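Local coordinates for protein HTH-type transcriptional regulator mcbR (Escherichia coli UMEA 3718-1, PDB 4P9F) that is important for biofilm formation and represses expression of McbA by binding its promoter region, which prevents colanic acid overproduction and mucoidy, at residues Asn12-Gln17 and Glu47-Leu52; Val55-Val60 and Leu152-Gly157. All coordinates share one frame; numbering follows the deposited sequence.

Interaction 1 (Asn12-Gln17 and Glu47-Leu52)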
loop_
_atom_site.group_PDB
_atom_site.type_symbol
_atom_site.label_atom_id
_atom_site.label_comp_id
_atom_site.label_asym_id
_atom_site.label_seq_id
_atom_site.Cartn_x
_atom_site.Cartn_y
_atom_site.Cartn_z
ATOM N N ASN A 12 1.690 -16.321 2.253
ATOM C CA ASN A 12 0.513 -15.951 3.043
ATOM C C ASN A 12 0.655 -16.345 4.497
ATOM O O ASN A 12 0.246 -15.595 5.388
ATOM C CB ASN A 12 -0.749 -16.570 2.446
ATOM C CG ASN A 12 -1.164 -15.883 1.166
ATOM O OD1 ASN A 12 -0.823 -14.713 0.935
ATOM N ND2 ASN A 12 -1.919 -16.582 0.339
ATOM N N ASP A 13 1.247 -17.510 4.754
ATOM C CA ASP A 13 1.460 -17.915 6.145
ATOM C C ASP A 13 2.461 -16.994 6.864
ATOM O O ASP A 13 2.261 -16.622 8.022
ATOM C CB ASP A 13 1.898 -19.374 6.209
ATOM C CG ASP A 13 0.743 -20.334 5.864
ATOM O OD1 ASP A 13 -0.432 -19.899 5.941
ATOM O OD2 ASP A 13 1.003 -21.510 5.514
ATOM N N LEU A 14 3.531 -16.615 6.179
ATOM C CA LEU A 14 4.469 -15.656 6.751
ATOM C C LEU A 14 3.810 -14.275 6.943
ATOM O O LEU A 14 4.070 -13.599 7.932
ATOM C CB LEU A 14 5.706 -15.506 5.870
ATOM C CG LEU A 14 6.676 -16.691 5.868
ATOM C CD1 LEU A 14 7.693 -16.543 4.753
ATOM C CD2 LEU A 14 7.350 -16.828 7.236
ATOM N N LYS A 15 2.990 -13.839 5.991
ATOM C CA LYS A 15 2.250 -12.575 6.169
ATOM C C LYS A 15 1.372 -12.647 7.414
ATOM O O LYS A 15 1.310 -11.705 8.211
ATOM C CB LYS A 15 1.400 -12.268 4.945
ATOM C CG LYS A 15 2.191 -11.782 3.720
ATOM C CD LYS A 15 1.227 -11.480 2.539
ATOM C CE LYS A 15 1.967 -10.889 1.321
ATOM N NZ LYS A 15 1.047 -10.581 0.149
ATOM N N HIS A 16 0.712 -13.790 7.583
ATOM C CA HIS A 16 -0.167 -14.002 8.727
ATOM C C HIS A 16 0.625 -13.961 10.034
ATOM O O HIS A 16 0.259 -13.244 10.959
ATOM C CB HIS A 16 -0.924 -15.333 8.578
ATOM C CG HIS A 16 -1.935 -15.571 9.659
ATOM N ND1 HIS A 16 -1.653 -16.301 10.791
ATOM C CD2 HIS A 16 -3.195 -15.098 9.826
ATOM C CE1 HIS A 16 -2.713 -16.318 11.585
ATOM N NE2 HIS A 16 -3.659 -15.591 11.022
ATOM N N GLN A 17 1.736 -14.697 10.082
ATOM C CA GLN A 17 2.615 -14.724 11.251
ATOM C C GLN A 17 3.136 -13.326 11.601
ATOM O O GLN A 17 3.116 -12.926 12.758
ATOM C CB GLN A 17 3.822 -15.639 10.989
ATOM C CG GLN A 17 3.476 -17.099 10.810
ATOM C CD GLN A 17 2.828 -17.686 12.042
ATOM O OE1 GLN A 17 1.704 -18.182 11.990
ATOM N NE2 GLN A 17 3.542 -17.647 13.159
ATOM N N GLU A 47 11.570 -18.056 -2.345
ATOM C CA GLU A 47 10.812 -17.093 -3.147
ATOM C C GLU A 47 9.794 -16.314 -2.317
ATOM O O GLU A 47 9.584 -15.108 -2.535
ATOM C CB GLU A 47 10.074 -17.772 -4.313
ATOM C CG GLU A 47 10.979 -18.328 -5.385
ATOM C CD GLU A 47 10.203 -18.955 -6.543
ATOM O OE1 GLU A 47 8.976 -19.170 -6.416
ATOM O OE2 GLU A 47 10.828 -19.242 -7.583
ATOM N N ALA A 48 9.144 -17.002 -1.390
ATOM C CA ALA A 48 8.142 -16.362 -0.539
ATOM C C ALA A 48 8.804 -15.289 0.314
ATOM O O ALA A 48 8.305 -14.170 0.427
ATOM C CB ALA A 48 7.437 -17.408 0.346
ATOM N N LEU A 49 9.961 -15.624 0.878
ATOM C CA LEU A 49 10.703 -14.670 1.688
ATOM C C LEU A 49 11.136 -13.455 0.853
ATOM O O LEU A 49 11.034 -12.321 1.313
ATOM C CB LEU A 49 11.911 -15.366 2.327
ATOM C CG LEU A 49 11.567 -16.415 3.390
ATOM C CD1 LEU A 49 12.736 -17.395 3.586
ATOM C CD2 LEU A 49 11.256 -15.734 4.720
ATOM N N LEU A 50 11.592 -13.696 -0.376
ATOM C CA LEU A 50 12.026 -12.619 -1.276
ATOM C C LEU A 50 10.860 -11.751 -1.708
ATOM O O LEU A 50 11.033 -10.549 -1.909
ATOM C CB LEU A 50 12.758 -13.184 -2.496
ATOM C CG LEU A 50 14.156 -13.702 -2.150
ATOM C CD1 LEU A 50 14.796 -14.441 -3.324
ATOM C CD2 LEU A 50 15.029 -12.534 -1.695
ATOM N N ARG A 51 9.674 -12.351 -1.836
ATOM C CA ARG A 51 8.471 -11.562 -2.116
ATOM C C ARG A 51 8.216 -10.559 -0.985
ATOM O O ARG A 51 7.823 -9.421 -1.229
ATOM C CB ARG A 51 7.253 -12.480 -2.259
ATOM C CG ARG A 51 7.192 -13.287 -3.561
ATOM C CD ARG A 51 5.896 -14.117 -3.609
ATOM N NE ARG A 51 5.812 -14.896 -4.844
ATOM C CZ ARG A 51 4.762 -15.619 -5.203
ATOM N NH1 ARG A 51 3.699 -15.685 -4.399
ATOM N NH2 ARG A 51 4.785 -16.268 -6.359
ATOM N N LEU A 52 8.451 -10.985 0.253
ATOM C CA LEU A 52 8.273 -10.107 1.398
ATOM C C LEU A 52 9.370 -9.034 1.454
ATOM O O LEU A 52 9.104 -7.874 1.794
ATOM C CB LEU A 52 8.230 -10.941 2.678
ATOM C CG LEU A 52 6.964 -11.806 2.788
ATOM C CD1 LEU A 52 7.086 -12.842 3.896
ATOM C CD2 LEU A 52 5.750 -10.919 3.052
#
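Leu14 of helix 6-19 reaches across to Leu49 and Leu52 of helix 42-54 through an apolar contact. Its CB already lies 3.6 Å from CD1 of Leu52. CG follows anti to the carbonyl carbon (chi1 -72°), and beyond it CD1 lies 3.7 Å from Leu49 CD2 and 3.8 Å from Leu52 CD1. The same methyl is the nearest part of Leu14 to Ala48, whose CB is a looser 4.5 Å away. Leu34 of helix 31-38 also packs on Leu14. This is part of the hydrophobic core of the winged helix-turn-helix domain of a GntR regulator: residues 31-50 form the DNA-binding motif, and helix 6-19 packs against its second helix with the axes of the two segments 10.1 Å apart at closest approach and crossing at -51°. Leu52 divides its two methyls between neighbouring residues: while CD1 faces Leu14, CD2 rests 3.7 Å from CG of Lys15, on the aliphatic part of an extended chain. An alanine in place of Leu52 would probably leave Leu14 CB and the Lys15 methylenes without the methyls they now touch and open a gap between the helices. The same two helices are also tied by polar links: Arg51 makes a salt bridge with Glu11, and Glu47 OE1 is hydrogen-bonded to Thr7, both partners lying on helix 6-19.

Interaction 2 (Val55-Val60 and Leu152-Gly157)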
loop_
_atom_site.group_PDB
_atom_site.type_symbol
_atom_site.label_atom_id
_atom_site.label_comp_id
_atom_site.label_asym_id
_atom_site.label_seq_id
_atom_site.Cartn_x
_atom_site.Cartn_y
_atom_site.Cartn_z
ATOM N N VAL A 55 8.542 -6.030 -0.841
ATOM C CA VAL A 55 7.632 -5.007 -0.319
ATOM C C VAL A 55 8.109 -4.469 1.042
ATOM O O VAL A 55 7.349 -3.807 1.758
ATOM C CB VAL A 55 6.162 -5.521 -0.219
ATOM C CG1 VAL A 55 5.651 -5.885 -1.603
ATOM C CG2 VAL A 55 6.038 -6.692 0.768
ATOM N N ASN A 56 9.358 -4.774 1.394
ATOM C CA ASN A 56 9.984 -4.285 2.634
ATOM C C ASN A 56 9.343 -4.794 3.923
ATOM O O ASN A 56 9.437 -4.155 4.970
ATOM C CB ASN A 56 9.988 -2.752 2.625
ATOM C CG ASN A 56 10.799 -2.202 1.473
ATOM O OD1 ASN A 56 11.901 -2.653 1.233
ATOM N ND2 ASN A 56 10.225 -1.280 0.719
ATOM N N ALA A 57 8.690 -5.948 3.828
ATOM C CA ALA A 57 8.104 -6.633 4.975
ATOM C C ALA A 57 9.146 -7.465 5.712
ATOM O O ALA A 57 8.934 -7.884 6.855
ATOM C CB ALA A 57 6.947 -7.512 4.531
ATOM N N LEU A 58 10.226 -7.781 5.007
ATOM C CA LEU A 58 11.394 -8.422 5.590
ATOM C C LEU A 58 12.641 -7.766 5.041
ATOM O O LEU A 58 12.577 -7.083 4.025
ATOM C CB LEU A 58 11.419 -9.924 5.270
ATOM C CG LEU A 58 10.361 -10.792 5.953
ATOM C CD1 LEU A 58 10.447 -12.195 5.376
ATOM C CD2 LEU A 58 10.596 -10.811 7.458
ATOM N N SER A 59 13.775 -8.012 5.695
ATOM C CA SER A 59 15.066 -7.531 5.224
ATOM C C SER A 59 15.998 -8.706 4.885
ATOM O O SER A 59 15.915 -9.763 5.496
ATOM C CB SER A 59 15.740 -6.654 6.293
ATOM O OG SER A 59 14.970 -5.502 6.570
ATOM N N VAL A 60 16.901 -8.492 3.935
ATOM C CA VAL A 60 17.943 -9.446 3.608
ATOM C C VAL A 60 18.963 -9.512 4.748
ATOM O O VAL A 60 19.306 -8.494 5.338
ATOM C CB VAL A 60 18.650 -9.046 2.304
ATOM C CG1 VAL A 60 19.883 -9.895 2.085
ATOM C CG2 VAL A 60 17.671 -9.148 1.134
ATOM N N LEU A 152 -0.110 -3.042 5.230
ATOM C CA LEU A 152 0.287 -2.189 6.352
ATOM C C LEU A 152 0.220 -2.951 7.685
ATOM O O LEU A 152 1.037 -2.728 8.573
ATOM C CB LEU A 152 -0.578 -0.933 6.371
ATOM C CG LEU A 152 -0.280 0.017 5.193
ATOM C CD1 LEU A 152 -1.378 1.085 5.019
ATOM C CD2 LEU A 152 1.091 0.704 5.386
ATOM N N TRP A 153 -0.726 -3.877 7.811
ATOM C CA TRP A 153 -0.790 -4.733 8.995
ATOM C C TRP A 153 0.444 -5.625 9.110
ATOM O O TRP A 153 0.911 -5.924 10.213
ATOM C CB TRP A 153 -2.038 -5.607 8.942
ATOM C CG TRP A 153 -3.320 -4.872 9.225
ATOM C CD1 TRP A 153 -3.461 -3.594 9.694
ATOM C CD2 TRP A 153 -4.649 -5.362 8.983
ATOM N NE1 TRP A 153 -4.802 -3.274 9.797
ATOM C CE2 TRP A 153 -5.550 -4.343 9.363
ATOM C CE3 TRP A 153 -5.167 -6.578 8.483
ATOM C CZ2 TRP A 153 -6.939 -4.496 9.268
ATOM C CZ3 TRP A 153 -6.549 -6.730 8.389
ATOM C CH2 TRP A 153 -7.418 -5.696 8.787
ATOM N N VAL A 154 0.927 -6.097 7.963
ATOM C CA VAL A 154 2.157 -6.888 7.913
ATOM C C VAL A 154 3.344 -6.043 8.378
ATOM O O VAL A 154 4.177 -6.518 9.131
ATOM C CB VAL A 154 2.439 -7.431 6.495
ATOM C CG1 VAL A 154 3.839 -8.066 6.427
ATOM C CG2 VAL A 154 1.368 -8.472 6.078
ATOM N N ARG A 155 3.407 -4.791 7.930
ATOM C CA ARG A 155 4.501 -3.879 8.287
ATOM C C ARG A 155 4.489 -3.554 9.797
ATOM O O ARG A 155 5.524 -3.528 10.437
ATOM C CB ARG A 155 4.391 -2.577 7.465
ATOM C CG ARG A 155 4.645 -2.755 5.976
ATOM C CD ARG A 155 6.071 -3.153 5.669
ATOM N NE ARG A 155 7.055 -2.068 5.773
ATOM C CZ ARG A 155 7.266 -1.183 4.792
ATOM N NH1 ARG A 155 6.523 -1.229 3.693
ATOM N NH2 ARG A 155 8.196 -0.253 4.902
HETATM N N MSE A 156 3.314 -3.294 10.365
HETATM C CA MSE A 156 3.276 -2.987 11.792
HETATM C C MSE A 156 3.330 -4.242 12.653
HETATM O O MSE A 156 3.628 -4.156 13.847
HETATM C CB MSE A 156 2.039 -2.175 12.151
HETATM C CG MSE A 156 0.738 -2.907 12.052
HETATM SE SE MSE A 156 -0.738 -1.695 12.542
HETATM C CE MSE A 156 -0.419 -1.532 14.365
ATOM N N GLY A 157 3.061 -5.393 12.035
ATOM C CA GLY A 157 3.009 -6.672 12.714
ATOM C C GLY A 157 4.021 -6.983 13.812
ATOM O O GLY A 157 3.623 -7.435 14.882
HETATM O O HOH W 1 4.715 -3.525 2.456
HETATM O O HOH W 2 7.072 -6.772 8.495
#
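At the junction between the DNA-binding domain and the FCD domain, the turn after helix 42-54 meets the end of helix 143-156 through Asn56 and Arg155. The Arg155 chain bends at chi2 (-66°) and chi3 (-76°), which carry CD and NE round near the turn. CD passes 4.1 Å from Ala57 CA. The guanidinium then sits with one face toward Asn56, whose CB stands 3.7 Å above its plane, offset toward the rim. Asn56 O lies over a face as well, 3.3 Å from Arg155 NE, but the angle is too poor for a hydrogen bond. The turn is a Schellman motif with Asn56, at positive phi, as its C-prime residue; it ends the helix and leaves the carbonyls of residues 55-57 near the FCD domain. Water joins the two domains twice. One molecule donates to Val55 O at 2.7 Å and accepts from Arg155 NH1, while a second donates both to Ala57 O and to Val154 O, the latter at 3.0 Å. Apolar packing adds to this: Ala57 CB lies 3.7 Å from CG1 of Val154, the methyl anti to the backbone N (chi1 171°). Glu147 of the second subunit receives both a salt bridge from Arg155 NH1 and a hydrogen bond from Asn56 ND2 on OE1, and its charge would probably offset that of the guanidinium at this subunit boundary.

How the interactions relate
From the N terminus the chain runs through helix 6-19, then strand 28-30 and helix 31-38, and interaction 1 closes this first loop when helix 42-54 returns to helix 6-19. Three residues later interaction 2 opens, and its much longer loop takes in the rest of the small sheet and helices 73-95, 100-119 and 122-138 before helix 143-156 comes back. The two loops are in series, neither enclosing nor crossing the other. A probable hydrogen bond from Ala57 N to Leu52 O joins them, as does packing of Leu58 on Leu49. Interaction 1 thus stays within the DNA-binding domain, whereas interaction 2 fastens it to the FCD domain.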